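Local coordinates for uncharacterized protein (Bacteroides eggerthii DSM 20697, PDB 4ECO), which is of unknown function but, as a leucine-rich repeat protein, probably binds other proteins through the surface of its solenoid, at residues A[488-493]-A[510-515]; A[476-481]-A[504-509]; A[436-441]-A[457-462]; A[159-164]-A[517-522]. One frame throughout, in Å; residues are numbered along the deposited sequence.

All four contacts lie in the later part of the leucine-rich repeat solenoid, where parallel strands 435-439, 461-463, 492-494 and 517-519 follow one another as neighbours. Among the contacts formed by residues 436-522 alone, interaction 3 comes first and pairs two of these strands. The centres of interactions 1 and 3 are about 12 Å apart; interaction 1 packs the turn before strand 517-519 against strand 492-494. Interaction 2, about 11 Å from interaction 1 between centres, joins interstrand loops, and its segments alternate with those of interaction 1. Interaction 4 spans the rest: its helix 160-168, from far earlier in the chain, is packed against this part of the solenoid.

Interaction 1 of 4, residues A[488-493]-A[510-515]; sequences YLLTSI and TTLPYL
Ile-493 and Leu-512 meet tip to tip in the interior of the leucine-rich repeat solenoid, where the type I turn Leu-512 to Leu-515 leads from one repeat into the next strand. The side chain of Ile-493 leaves the backbone toward 510-515. Its CG1, anti to the carbonyl carbon (chi1 -46°), lies 3.9 Å from CD1 of Leu-515. One atom further out, CD1 of Ile-493 ends 3.7 Å from Leu-512 CD1 and also touches Leu-515 CD1, the Leu-515 side chain crossing that of Ile-493 at about a right angle. Leu-512 uses its other branch for a different partner: CD2 sits 3.8 Å from Leu-490 CD2, the two leucines lying side by side and pointing the same way. Phe-507 adds to this core by touching both Ile-493 and Leu-512.

Nearer the surface the two tyrosines and Pro-513 make the contact. CB of Tyr-488 rests 4.1 Å from Pro-513 CG, and the Tyr-514 ring turns its edge to the carbonyl oxygen of Tyr-488. No direct hydrogen bond joins the segments; a water does it instead, donating to Tyr-488 O (2.8 Å) and Leu-490 O (2.9 Å) while accepting from Tyr-514 N at 3.1 Å.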
loop_
_atom_site.group_PDB
_atom_site.type_symbol
_atom_site.label_atom_id
_atom_site.label_comp_id
_atom_site.label_asym_id
_atom_site.label_seq_id
_atom_site.Cartn_x
_atom_site.Cartn_y
_atom_site.Cartn_z
ATOM N N TYR A 488 -23.464 -2.050 -18.182
ATOM C CA TYR A 488 -23.975 -3.399 -17.932
ATOM C C TYR A 488 -23.050 -4.148 -16.961
ATOM O O TYR A 488 -23.501 -5.087 -16.308
ATOM C CB TYR A 488 -24.140 -4.188 -19.255
ATOM C CG TYR A 488 -22.838 -4.638 -19.896
ATOM C CD1 TYR A 488 -22.117 -3.790 -20.731
ATOM C CD2 TYR A 488 -22.332 -5.915 -19.673
ATOM C CE1 TYR A 488 -20.908 -4.189 -21.297
ATOM C CE2 TYR A 488 -21.125 -6.328 -20.237
ATOM C CZ TYR A 488 -20.419 -5.462 -21.051
ATOM O OH TYR A 488 -19.224 -5.866 -21.591
ATOM N N LEU A 489 -21.776 -3.718 -16.858
ATOM C CA LEU A 489 -20.761 -4.274 -15.950
ATOM C C LEU A 489 -20.961 -3.908 -14.480
ATOM O O LEU A 489 -20.427 -4.603 -13.626
ATOM C CB LEU A 489 -19.354 -3.793 -16.348
ATOM C CG LEU A 489 -18.807 -4.224 -17.706
ATOM C CD1 LEU A 489 -17.598 -3.421 -18.056
ATOM C CD2 LEU A 489 -18.447 -5.701 -17.712
ATOM N N LEU A 490 -21.665 -2.801 -14.178
ATOM C CA LEU A 490 -21.851 -2.305 -12.811
ATOM C C LEU A 490 -22.701 -3.266 -11.981
ATOM O O LEU A 490 -23.920 -3.352 -12.175
ATOM C CB LEU A 490 -22.485 -0.896 -12.829
ATOM C CG LEU A 490 -22.439 -0.117 -11.508
ATOM C CD1 LEU A 490 -20.994 0.243 -11.132
ATOM C CD2 LEU A 490 -23.281 1.130 -11.605
ATOM N N THR A 491 -22.052 -3.967 -11.045
ATOM C CA THR A 491 -22.713 -4.954 -10.187
ATOM C C THR A 491 -22.735 -4.525 -8.686
ATOM O O THR A 491 -23.469 -5.138 -7.914
ATOM C CB THR A 491 -22.054 -6.337 -10.353
ATOM O OG1 THR A 491 -20.672 -6.255 -9.986
ATOM C CG2 THR A 491 -22.198 -6.884 -11.787
ATOM N N SER A 492 -21.980 -3.478 -8.281
ATOM C CA SER A 492 -21.966 -3.023 -6.877
ATOM C C SER A 492 -22.044 -1.504 -6.788
ATOM O O SER A 492 -21.271 -0.810 -7.437
ATOM C CB SER A 492 -20.732 -3.527 -6.125
ATOM O OG SER A 492 -20.676 -4.944 -6.057
ATOM N N ILE A 493 -23.010 -0.987 -6.006
ATOM C CA ILE A 493 -23.205 0.439 -5.796
ATOM C C ILE A 493 -23.350 0.722 -4.292
ATOM O O ILE A 493 -24.320 0.285 -3.675
ATOM C CB ILE A 493 -24.410 0.995 -6.597
ATOM C CG1 ILE A 493 -24.427 0.494 -8.081
ATOM C CG2 ILE A 493 -24.429 2.522 -6.518
ATOM C CD1 ILE A 493 -25.651 0.936 -8.902
ATOM N N THR A 510 -33.018 -2.534 -17.349
ATOM C CA THR A 510 -32.862 -1.974 -18.691
ATOM C C THR A 510 -31.485 -1.300 -18.876
ATOM O O THR A 510 -30.996 -1.184 -20.000
ATOM C CB THR A 510 -33.969 -0.960 -18.970
ATOM O OG1 THR A 510 -33.875 0.145 -18.044
ATOM C CG2 THR A 510 -35.340 -1.584 -18.965
ATOM N N THR A 511 -30.879 -0.826 -17.785
ATOM C CA THR A 511 -29.593 -0.141 -17.879
ATOM C C THR A 511 -28.537 -0.933 -17.047
ATOM O O THR A 511 -27.413 -1.128 -17.532
ATOM C CB THR A 511 -29.735 1.339 -17.450
ATOM O OG1 THR A 511 -29.816 1.378 -16.046
ATOM C CG2 THR A 511 -30.987 2.036 -18.042
ATOM N N LEU A 512 -28.942 -1.434 -15.839
ATOM C CA LEU A 512 -28.154 -2.242 -14.885
ATOM C C LEU A 512 -28.652 -3.711 -14.839
ATOM O O LEU A 512 -29.194 -4.143 -13.808
ATOM C CB LEU A 512 -28.242 -1.629 -13.469
ATOM C CG LEU A 512 -27.726 -0.233 -13.223
ATOM C CD1 LEU A 512 -27.873 0.111 -11.770
ATOM C CD2 LEU A 512 -26.282 -0.086 -13.653
ATOM N N PRO A 513 -28.515 -4.499 -15.933
ATOM C CA PRO A 513 -29.073 -5.868 -15.925
ATOM C C PRO A 513 -28.381 -6.867 -15.003
ATOM O O PRO A 513 -28.954 -7.927 -14.759
ATOM C CB PRO A 513 -28.882 -6.328 -17.373
ATOM C CG PRO A 513 -27.782 -5.511 -17.893
ATOM C CD PRO A 513 -27.942 -4.182 -17.257
ATOM N N TYR A 514 -27.169 -6.558 -14.518
ATOM C CA TYR A 514 -26.412 -7.506 -13.718
ATOM C C TYR A 514 -26.109 -7.001 -12.289
ATOM O O TYR A 514 -25.251 -7.585 -11.622
ATOM C CB TYR A 514 -25.106 -7.848 -14.451
ATOM C CG TYR A 514 -25.379 -8.482 -15.791
ATOM C CD1 TYR A 514 -25.879 -9.778 -15.882
ATOM C CD2 TYR A 514 -25.198 -7.770 -16.968
ATOM C CE1 TYR A 514 -26.166 -10.356 -17.115
ATOM C CE2 TYR A 514 -25.486 -8.334 -18.205
ATOM C CZ TYR A 514 -25.966 -9.631 -18.278
ATOM O OH TYR A 514 -26.266 -10.186 -19.503
ATOM N N LEU A 515 -26.877 -6.000 -11.786
ATOM C CA LEU A 515 -26.685 -5.469 -10.441
ATOM C C LEU A 515 -26.748 -6.598 -9.390
ATOM O O LEU A 515 -27.642 -7.435 -9.459
ATOM C CB LEU A 515 -27.727 -4.389 -10.133
ATOM C CG LEU A 515 -27.551 -3.664 -8.777
ATOM C CD1 LEU A 515 -26.259 -2.879 -8.732
ATOM C CD2 LEU A 515 -28.756 -2.788 -8.465
HETATM O O HOH W 1 -25.365 -4.024 -14.571
#

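Interaction 2 of 4, residues A[476-481]-A[504-509]; sequences SLKDEN and SDDFRA
Asp-506 points its carboxylate at the backbone of Ser-476 and Leu-477, tying together two interstrand loops of the leucine-rich repeat solenoid. It sits in the 3-10 segment 505-507, and a single oxygen, OD2, does the gripping. Ser-476 N donates to Asp-506 OD2 at 2.7 Å, nearly in line with the carboxylate's C-O bond, whereas Leu-477 N donates to the same oxygen at 3.0 Å from above the carboxylate plane, 51° out of it. Two donors approaching from such different directions should limit how far the carboxylate can turn.

The flanking side chains pass Asp-506 at a slant. Lys-478 CG stands between its own backbone N and carbonyl carbon (chi1 67°), which places it beside the other oxygen, 3.5 Å from Asp-506 OD1. The ammonium is not in contact with the carboxylate: Lys-478 NZ lies 4.6 Å from Asp-506 OD1 and bonds instead to Glu-480 O, Asp-479 O and Asn-475 OD1, although the nearby positive charge may still favour an ionised aspartate. An alanine in place of Asp-506 would probably leave the amides of Ser-476 and Leu-477 without their shared acceptor, and so the two loops less firmly joined.

Leu-477 crosses to the apolar side, where it also touches Phe-448. Its CD1 lies 4.0 Å from Asp-506 CB and covers one face of the Phe-507 ring, offset toward the rim, with CZ the nearest ring atom at 4.2 Å.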
loop_
_atom_site.group_PDB
_atom_site.type_symbol
_atom_site.label_atom_id
_atom_site.label_comp_id
_atom_site.label_asym_id
_atom_site.label_seq_id
_atom_site.Cartn_x
_atom_site.Cartn_y
_atom_site.Cartn_z
ATOM N N SER A 476 -28.478 9.688 -15.407
ATOM C CA SER A 476 -27.245 9.720 -14.642
ATOM C C SER A 476 -26.321 8.574 -15.032
ATOM O O SER A 476 -25.106 8.728 -14.937
ATOM C CB SER A 476 -27.544 9.668 -13.150
ATOM O OG SER A 476 -28.212 10.835 -12.693
ATOM N N LEU A 477 -26.885 7.429 -15.462
ATOM C CA LEU A 477 -26.112 6.248 -15.865
ATOM C C LEU A 477 -26.311 5.938 -17.355
ATOM O O LEU A 477 -25.754 4.965 -17.894
ATOM C CB LEU A 477 -26.509 5.045 -15.013
ATOM C CG LEU A 477 -26.097 5.128 -13.569
ATOM C CD1 LEU A 477 -27.011 4.302 -12.711
ATOM C CD2 LEU A 477 -24.660 4.702 -13.399
ATOM N N LYS A 478 -27.107 6.787 -18.014
ATOM C CA LYS A 478 -27.424 6.665 -19.427
ATOM C C LYS A 478 -27.820 8.034 -20.000
ATOM O O LYS A 478 -27.961 9.008 -19.246
ATOM C CB LYS A 478 -28.548 5.621 -19.636
ATOM C CG LYS A 478 -29.936 5.995 -19.089
ATOM C CD LYS A 478 -31.003 5.238 -19.895
ATOM C CE LYS A 478 -32.425 5.707 -19.709
ATOM N NZ LYS A 478 -32.739 6.997 -20.389
ATOM N N ASP A 479 -27.938 8.102 -21.347
ATOM C CA ASP A 479 -28.495 9.234 -22.104
ATOM C C ASP A 479 -29.957 8.873 -22.378
ATOM O O ASP A 479 -30.290 7.690 -22.358
ATOM C CB ASP A 479 -27.690 9.540 -23.390
ATOM C CG ASP A 479 -26.344 10.246 -23.199
ATOM O OD1 ASP A 479 -26.093 10.780 -22.087
ATOM O OD2 ASP A 479 -25.564 10.298 -24.169
ATOM N N GLU A 480 -30.830 9.864 -22.583
ATOM C CA GLU A 480 -32.280 9.676 -22.757
ATOM C C GLU A 480 -32.663 8.443 -23.595
ATOM O O GLU A 480 -33.535 7.688 -23.145
ATOM C CB GLU A 480 -32.953 10.915 -23.381
ATOM C CG GLU A 480 -34.473 10.899 -23.287
ATOM C CD GLU A 480 -35.079 10.934 -21.891
ATOM O OE1 GLU A 480 -34.697 11.831 -21.104
ATOM O OE2 GLU A 480 -35.968 10.100 -21.602
ATOM N N ASN A 481 -32.055 8.238 -24.781
ATOM C CA ASN A 481 -32.494 7.113 -25.604
ATOM C C ASN A 481 -31.346 6.140 -25.949
ATOM O O ASN A 481 -31.495 5.310 -26.860
ATOM C CB ASN A 481 -33.168 7.637 -26.885
ATOM C CG ASN A 481 -34.336 8.570 -26.622
ATOM O OD1 ASN A 481 -34.262 9.782 -26.889
ATOM N ND2 ASN A 481 -35.428 8.036 -26.066
ATOM N N SER A 504 -33.908 6.802 -9.972
ATOM C CA SER A 504 -34.472 6.927 -11.323
ATOM C C SER A 504 -34.604 5.563 -11.918
ATOM O O SER A 504 -34.144 4.592 -11.309
ATOM C CB SER A 504 -33.596 7.808 -12.212
ATOM O OG SER A 504 -32.248 7.359 -12.225
ATOM N N ASP A 505 -35.189 5.462 -13.124
ATOM C CA ASP A 505 -35.364 4.171 -13.792
ATOM C C ASP A 505 -34.044 3.679 -14.365
ATOM O O ASP A 505 -33.993 2.604 -14.973
ATOM C CB ASP A 505 -36.441 4.260 -14.864
ATOM C CG ASP A 505 -37.828 4.329 -14.277
ATOM O OD1 ASP A 505 -37.946 4.591 -13.041
ATOM O OD2 ASP A 505 -38.801 4.155 -15.044
ATOM N N ASP A 506 -32.965 4.446 -14.102
ATOM C CA ASP A 506 -31.590 4.099 -14.423
ATOM C C ASP A 506 -31.158 2.874 -13.649
ATOM O O ASP A 506 -30.133 2.293 -13.980
ATOM C CB ASP A 506 -30.629 5.265 -14.074
ATOM C CG ASP A 506 -30.594 6.456 -15.009
ATOM O OD1 ASP A 506 -31.393 6.481 -15.983
ATOM O OD2 ASP A 506 -29.767 7.370 -14.773
ATOM N N PHE A 507 -31.869 2.525 -12.564
ATOM C CA PHE A 507 -31.475 1.406 -11.711
ATOM C C PHE A 507 -32.213 0.089 -12.094
ATOM O O PHE A 507 -31.820 -0.992 -11.649
ATOM C CB PHE A 507 -31.703 1.788 -10.257
ATOM C CG PHE A 507 -30.697 2.827 -9.796
ATOM C CD1 PHE A 507 -30.959 4.188 -9.938
ATOM C CD2 PHE A 507 -29.481 2.443 -9.229
ATOM C CE1 PHE A 507 -30.026 5.138 -9.524
ATOM C CE2 PHE A 507 -28.554 3.398 -8.801
ATOM C CZ PHE A 507 -28.826 4.735 -8.962
ATOM N N ARG A 508 -33.203 0.174 -12.995
ATOM C CA ARG A 508 -33.932 -0.985 -13.498
ATOM C C ARG A 508 -33.005 -1.825 -14.410
ATOM O O ARG A 508 -31.970 -1.329 -14.867
ATOM C CB ARG A 508 -35.208 -0.527 -14.229
ATOM C CG ARG A 508 -36.125 0.285 -13.310
ATOM C CD ARG A 508 -37.421 0.742 -13.950
ATOM N NE ARG A 508 -38.249 -0.357 -14.459
ATOM C CZ ARG A 508 -38.986 -1.164 -13.698
ATOM N NH1 ARG A 508 -38.962 -1.048 -12.370
ATOM N NH2 ARG A 508 -39.726 -2.115 -14.253
ATOM N N ALA A 509 -33.360 -3.097 -14.647
ATOM C CA ALA A 509 -32.572 -4.057 -15.430
ATOM C C ALA A 509 -32.307 -3.590 -16.894
ATOM O O ALA A 509 -31.455 -4.167 -17.587
ATOM C CB ALA A 509 -33.284 -5.384 -15.439
#

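Interaction 3 of 4, residues A[436-441]-A[457-462]; sequences SSINLS and SPLSSI
The carbonyl oxygen of Ser-436 takes two backbone bonds at once, from Ser-460 N at 2.7 Å and from Ser-461 N at 3.2 Å, at the corner the chain turns at Ser-436. Ile-438 N then donates to Ser-461 O (3.2 Å), which sets Ser-437 beside Ser-461 and Ile-438 beside Ile-462 in parallel register. A side-chain bond reinforces the pairing on the face that carries the serines: Ser-437 OG, anti to its backbone N (chi1 -173°), lies 2.8 Å from Ser-461 OG, and either hydroxyl could be the donor.

On the other face the contact is apolar. Ile-438 and Ile-462 lie side by side and point the same way, with CG2 of Ile-438 3.6 Å from CG1 of Ile-462. CG2 of Ile-438 also meets Leu-459, whose CD2 comes within 3.7 Å. One methyl is thus shared by two neighbours.

This is the repeating step of a leucine-rich repeat solenoid, polar on one side of the strands and apolar within. Helix 451-454 closes the apolar side, with Leu-452 against Ile-438 and Leu-459, and Phe-453 against Leu-459 and Ile-462; strands 404-408 and 492-494 continue the parallel series beyond the pair.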
loop_
_atom_site.group_PDB
_atom_site.type_symbol
_atom_site.label_atom_id
_atom_site.label_comp_id
_atom_site.label_asym_id
_atom_site.label_seq_id
_atom_site.Cartn_x
_atom_site.Cartn_y
_atom_site.Cartn_z
ATOM N N SER A 436 -11.837 -1.278 -12.798
ATOM C CA SER A 436 -13.009 -2.070 -12.405
ATOM C C SER A 436 -13.702 -1.462 -11.169
ATOM O O SER A 436 -14.934 -1.504 -11.093
ATOM C CB SER A 436 -12.612 -3.521 -12.126
ATOM O OG SER A 436 -11.959 -4.127 -13.234
ATOM N N SER A 437 -12.932 -0.886 -10.218
ATOM C CA SER A 437 -13.534 -0.325 -9.006
ATOM C C SER A 437 -13.040 1.094 -8.697
ATOM O O SER A 437 -11.844 1.362 -8.754
ATOM C CB SER A 437 -13.252 -1.231 -7.806
ATOM O OG SER A 437 -13.942 -0.834 -6.630
ATOM N N ILE A 438 -13.963 1.993 -8.335
ATOM C CA ILE A 438 -13.579 3.359 -7.988
ATOM C C ILE A 438 -14.113 3.647 -6.578
ATOM O O ILE A 438 -15.274 3.387 -6.261
ATOM C CB ILE A 438 -13.984 4.451 -9.053
ATOM C CG1 ILE A 438 -13.381 5.822 -8.703
ATOM C CG2 ILE A 438 -15.476 4.522 -9.320
ATOM C CD1 ILE A 438 -13.236 6.753 -9.827
ATOM N N ASN A 439 -13.221 4.116 -5.718
ATOM C CA ASN A 439 -13.574 4.449 -4.349
ATOM C C ASN A 439 -13.594 5.949 -4.237
ATOM O O ASN A 439 -12.539 6.581 -4.192
ATOM C CB ASN A 439 -12.609 3.805 -3.345
ATOM C CG ASN A 439 -13.027 3.985 -1.899
ATOM O OD1 ASN A 439 -13.867 4.821 -1.537
ATOM N ND2 ASN A 439 -12.430 3.197 -1.029
ATOM N N LEU A 440 -14.793 6.515 -4.244
ATOM C CA LEU A 440 -15.011 7.954 -4.118
ATOM C C LEU A 440 -15.708 8.284 -2.779
ATOM O O LEU A 440 -16.297 9.363 -2.646
ATOM C CB LEU A 440 -15.830 8.473 -5.306
ATOM C CG LEU A 440 -15.083 8.596 -6.622
ATOM C CD1 LEU A 440 -16.053 8.711 -7.764
ATOM C CD2 LEU A 440 -14.139 9.770 -6.592
ATOM N N SER A 441 -15.629 7.359 -1.783
ATOM C CA SER A 441 -16.249 7.562 -0.462
ATOM C C SER A 441 -15.561 8.721 0.294
ATOM O O SER A 441 -14.433 9.081 -0.030
ATOM C CB SER A 441 -16.234 6.275 0.376
ATOM O OG SER A 441 -14.931 5.755 0.583
ATOM N N SER A 457 -16.145 3.758 -18.781
ATOM C CA SER A 457 -15.194 3.179 -17.832
ATOM C C SER A 457 -15.688 1.771 -17.496
ATOM O O SER A 457 -16.904 1.583 -17.354
ATOM C CB SER A 457 -15.038 4.058 -16.593
ATOM O OG SER A 457 -14.617 5.362 -16.961
ATOM N N PRO A 458 -14.799 0.748 -17.491
ATOM C CA PRO A 458 -15.271 -0.625 -17.266
ATOM C C PRO A 458 -15.531 -0.900 -15.784
ATOM O O PRO A 458 -15.081 -1.908 -15.231
ATOM C CB PRO A 458 -14.132 -1.475 -17.831
ATOM C CG PRO A 458 -12.925 -0.647 -17.669
ATOM C CD PRO A 458 -13.335 0.786 -17.719
ATOM N N LEU A 459 -16.299 -0.015 -15.150
ATOM C CA LEU A 459 -16.609 -0.089 -13.725
ATOM C C LEU A 459 -17.617 -1.187 -13.378
ATOM O O LEU A 459 -18.752 -1.167 -13.844
ATOM C CB LEU A 459 -17.142 1.258 -13.226
ATOM C CG LEU A 459 -16.145 2.383 -13.200
ATOM C CD1 LEU A 459 -16.844 3.700 -13.072
ATOM C CD2 LEU A 459 -15.104 2.180 -12.117
ATOM N N SER A 460 -17.197 -2.116 -12.523
ATOM C CA SER A 460 -18.051 -3.166 -12.004
ATOM C C SER A 460 -18.555 -2.780 -10.580
ATOM O O SER A 460 -19.563 -3.319 -10.113
ATOM C CB SER A 460 -17.332 -4.521 -12.005
ATOM O OG SER A 460 -16.092 -4.525 -11.317
ATOM N N SER A 461 -17.868 -1.840 -9.906
ATOM C CA SER A 461 -18.243 -1.371 -8.570
ATOM C C SER A 461 -17.836 0.086 -8.342
ATOM O O SER A 461 -16.770 0.525 -8.801
ATOM C CB SER A 461 -17.621 -2.242 -7.489
ATOM O OG SER A 461 -16.212 -2.145 -7.498
ATOM N N ILE A 462 -18.694 0.828 -7.622
ATOM C CA ILE A 462 -18.478 2.222 -7.284
ATOM C C ILE A 462 -18.822 2.458 -5.805
ATOM O O ILE A 462 -19.837 1.980 -5.302
ATOM C CB ILE A 462 -19.268 3.161 -8.223
ATOM C CG1 ILE A 462 -18.854 4.638 -8.045
ATOM C CG2 ILE A 462 -20.800 2.957 -8.142
ATOM C CD1 ILE A 462 -19.249 5.567 -9.176
HETATM O O HOH W 2 -13.974 -4.075 -15.430
#

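Interaction 4 of 4, residues A[159-164]-A[517-522]; sequences SDLIKD and GIDLSY
Ser-159 and Asp-519 form the tight end of this contact, where the start of helix 160-168 meets strand 517-519 of the leucine-rich repeat solenoid. Asp-519 CG is anti to the backbone N (chi1 -156°), which carries the carboxylate toward Ser-159. Ser-159 OG donates to Asp-519 OD2 at 2.8 Å, reaching the anti lone pair, the one turned away from OD1. As N-cap, Ser-159 OG also accepts from Ile-162 N (3.3 Å, N-H...O angle 168°), so the carboxylate is coupled to the helix end, whose dipole is likely to stabilise its negative charge. Asp-519 OD1 is held separately in an Asx turn: Ser-521 N donates to it at 2.9 Å, and Ser-521 OG reaches its syn lone pair at 2.8 Å. An alanine at Asp-519 would probably leave the Ser-159 hydroxyl and the Ser-521 amide without their acceptor, freeing the turn after the strand to shift.

Apolar groups close in around the acid: Ile-162 CD1 lies 3.6 Å from Asp-519 CB, and Leu-161 CD2 3.8 Å from Asp-519 OD2. The packing thins toward Gly-517, whose C is 4.4 Å from Ile-162 CG1. Asp-160 and Asp-164 lie on the solvent side.

Residues 160-164 run antiparallel to strand 517-519, with 176° between their directions. Ile-162 also touches Ser-492 and Asp-494, while Leu-161 reaches Gln-570 and Gln-572, so helix 160-168 lies across strands 492-494 and 517-519 and reaches as far as 570-572.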
loop_
_atom_site.group_PDB
_atom_site.type_symbol
_atom_site.label_atom_id
_atom_site.label_comp_id
_atom_site.label_asym_id
_atom_site.label_seq_id
_atom_site.Cartn_x
_atom_site.Cartn_y
_atom_site.Cartn_z
ATOM N N SER A 159 -19.436 -1.641 2.188
ATOM C CA SER A 159 -20.152 -2.139 3.354
ATOM C C SER A 159 -20.070 -3.657 3.419
ATOM O O SER A 159 -19.848 -4.325 2.397
ATOM C CB SER A 159 -21.607 -1.693 3.308
ATOM O OG SER A 159 -22.320 -2.322 2.257
ATOM N N ASP A 160 -20.300 -4.209 4.619
ATOM C CA ASP A 160 -20.296 -5.642 4.810
ATOM C C ASP A 160 -21.280 -6.276 3.862
ATOM O O ASP A 160 -20.902 -7.247 3.208
ATOM C CB ASP A 160 -20.583 -5.983 6.268
ATOM C CG ASP A 160 -19.389 -5.691 7.156
ATOM O OD1 ASP A 160 -18.223 -5.828 6.670
ATOM O OD2 ASP A 160 -19.603 -5.317 8.323
ATOM N N LEU A 161 -22.472 -5.648 3.662
ATOM C CA LEU A 161 -23.496 -6.156 2.739
ATOM C C LEU A 161 -22.913 -6.330 1.326
ATOM O O LEU A 161 -22.942 -7.442 0.772
ATOM C CB LEU A 161 -24.720 -5.218 2.723
ATOM C CG LEU A 161 -25.796 -5.455 1.655
ATOM C CD1 LEU A 161 -26.465 -6.773 1.835
ATOM C CD2 LEU A 161 -26.853 -4.455 1.761
ATOM N N ILE A 162 -22.308 -5.252 0.793
ATOM C CA ILE A 162 -21.745 -5.232 -0.551
ATOM C C ILE A 162 -20.553 -6.202 -0.639
ATOM O O ILE A 162 -20.520 -7.001 -1.584
ATOM C CB ILE A 162 -21.411 -3.780 -0.985
ATOM C CG1 ILE A 162 -22.744 -3.098 -1.330
ATOM C CG2 ILE A 162 -20.474 -3.751 -2.196
ATOM C CD1 ILE A 162 -22.693 -1.767 -1.534
ATOM N N LYS A 163 -19.647 -6.208 0.374
ATOM C CA LYS A 163 -18.495 -7.123 0.410
ATOM C C LYS A 163 -18.979 -8.595 0.436
ATOM O O LYS A 163 -18.450 -9.393 -0.342
ATOM C CB LYS A 163 -17.538 -6.820 1.579
ATOM C CG LYS A 163 -16.786 -5.478 1.426
ATOM C CD LYS A 163 -15.608 -5.273 2.387
ATOM C CE LYS A 163 -15.983 -5.110 3.834
ATOM N NZ LYS A 163 -14.947 -4.349 4.584
ATOM N N ASP A 164 -20.027 -8.935 1.225
ATOM C CA ASP A 164 -20.573 -10.297 1.258
ATOM C C ASP A 164 -21.030 -10.739 -0.144
ATOM O O ASP A 164 -20.665 -11.842 -0.566
ATOM C CB ASP A 164 -21.736 -10.437 2.260
ATOM C CG ASP A 164 -21.387 -10.279 3.743
ATOM O OD1 ASP A 164 -20.179 -10.332 4.090
ATOM O OD2 ASP A 164 -22.318 -10.040 4.551
ATOM N N GLY A 517 -25.353 -5.974 -5.739
ATOM C CA GLY A 517 -25.487 -5.312 -4.451
ATOM C C GLY A 517 -25.633 -3.815 -4.522
ATOM O O GLY A 517 -24.958 -3.140 -5.294
ATOM N N ILE A 518 -26.533 -3.304 -3.712
ATOM C CA ILE A 518 -26.760 -1.884 -3.575
ATOM C C ILE A 518 -27.010 -1.577 -2.079
ATOM O O ILE A 518 -27.802 -2.255 -1.410
ATOM C CB ILE A 518 -27.879 -1.357 -4.511
ATOM C CG1 ILE A 518 -27.978 0.194 -4.457
ATOM C CG2 ILE A 518 -29.218 -2.061 -4.302
ATOM C CD1 ILE A 518 -28.576 0.833 -5.696
ATOM N N ASP A 519 -26.275 -0.575 -1.554
ATOM C CA ASP A 519 -26.470 -0.178 -0.173
ATOM C C ASP A 519 -26.834 1.296 -0.100
ATOM O O ASP A 519 -26.035 2.154 -0.403
ATOM C CB ASP A 519 -25.267 -0.490 0.699
ATOM C CG ASP A 519 -25.610 -0.631 2.176
ATOM O OD1 ASP A 519 -26.585 0.017 2.627
ATOM O OD2 ASP A 519 -24.889 -1.376 2.884
ATOM N N LEU A 520 -28.075 1.562 0.252
ATOM C CA LEU A 520 -28.636 2.901 0.402
ATOM C C LEU A 520 -28.848 3.235 1.892
ATOM O O LEU A 520 -29.604 4.156 2.218
ATOM C CB LEU A 520 -29.983 2.996 -0.365
ATOM C CG LEU A 520 -29.978 2.608 -1.852
ATOM C CD1 LEU A 520 -31.361 2.396 -2.338
ATOM C CD2 LEU A 520 -29.248 3.643 -2.697
ATOM N N SER A 521 -28.180 2.487 2.792
ATOM C CA SER A 521 -28.313 2.710 4.217
ATOM C C SER A 521 -27.800 4.091 4.580
ATOM O O SER A 521 -26.798 4.558 4.000
ATOM C CB SER A 521 -27.575 1.645 5.010
ATOM O OG SER A 521 -28.219 0.391 4.891
ATOM N N TYR A 522 -28.524 4.761 5.522
ATOM C CA TYR A 522 -28.207 6.108 6.017
ATOM C C TYR A 522 -28.420 7.135 4.925
ATOM O O TYR A 522 -27.482 7.778 4.449
ATOM C CB TYR A 522 -26.779 6.187 6.570
ATOM C CG TYR A 522 -26.601 5.301 7.773
ATOM C CD1 TYR A 522 -26.926 5.754 9.042
ATOM C CD2 TYR A 522 -26.127 3.992 7.642
ATOM C CE1 TYR A 522 -26.747 4.950 10.164
ATOM C CE2 TYR A 522 -25.956 3.173 8.760
ATOM C CZ TYR A 522 -26.295 3.654 10.021
ATOM O OH TYR A 522 -26.153 2.910 11.171
#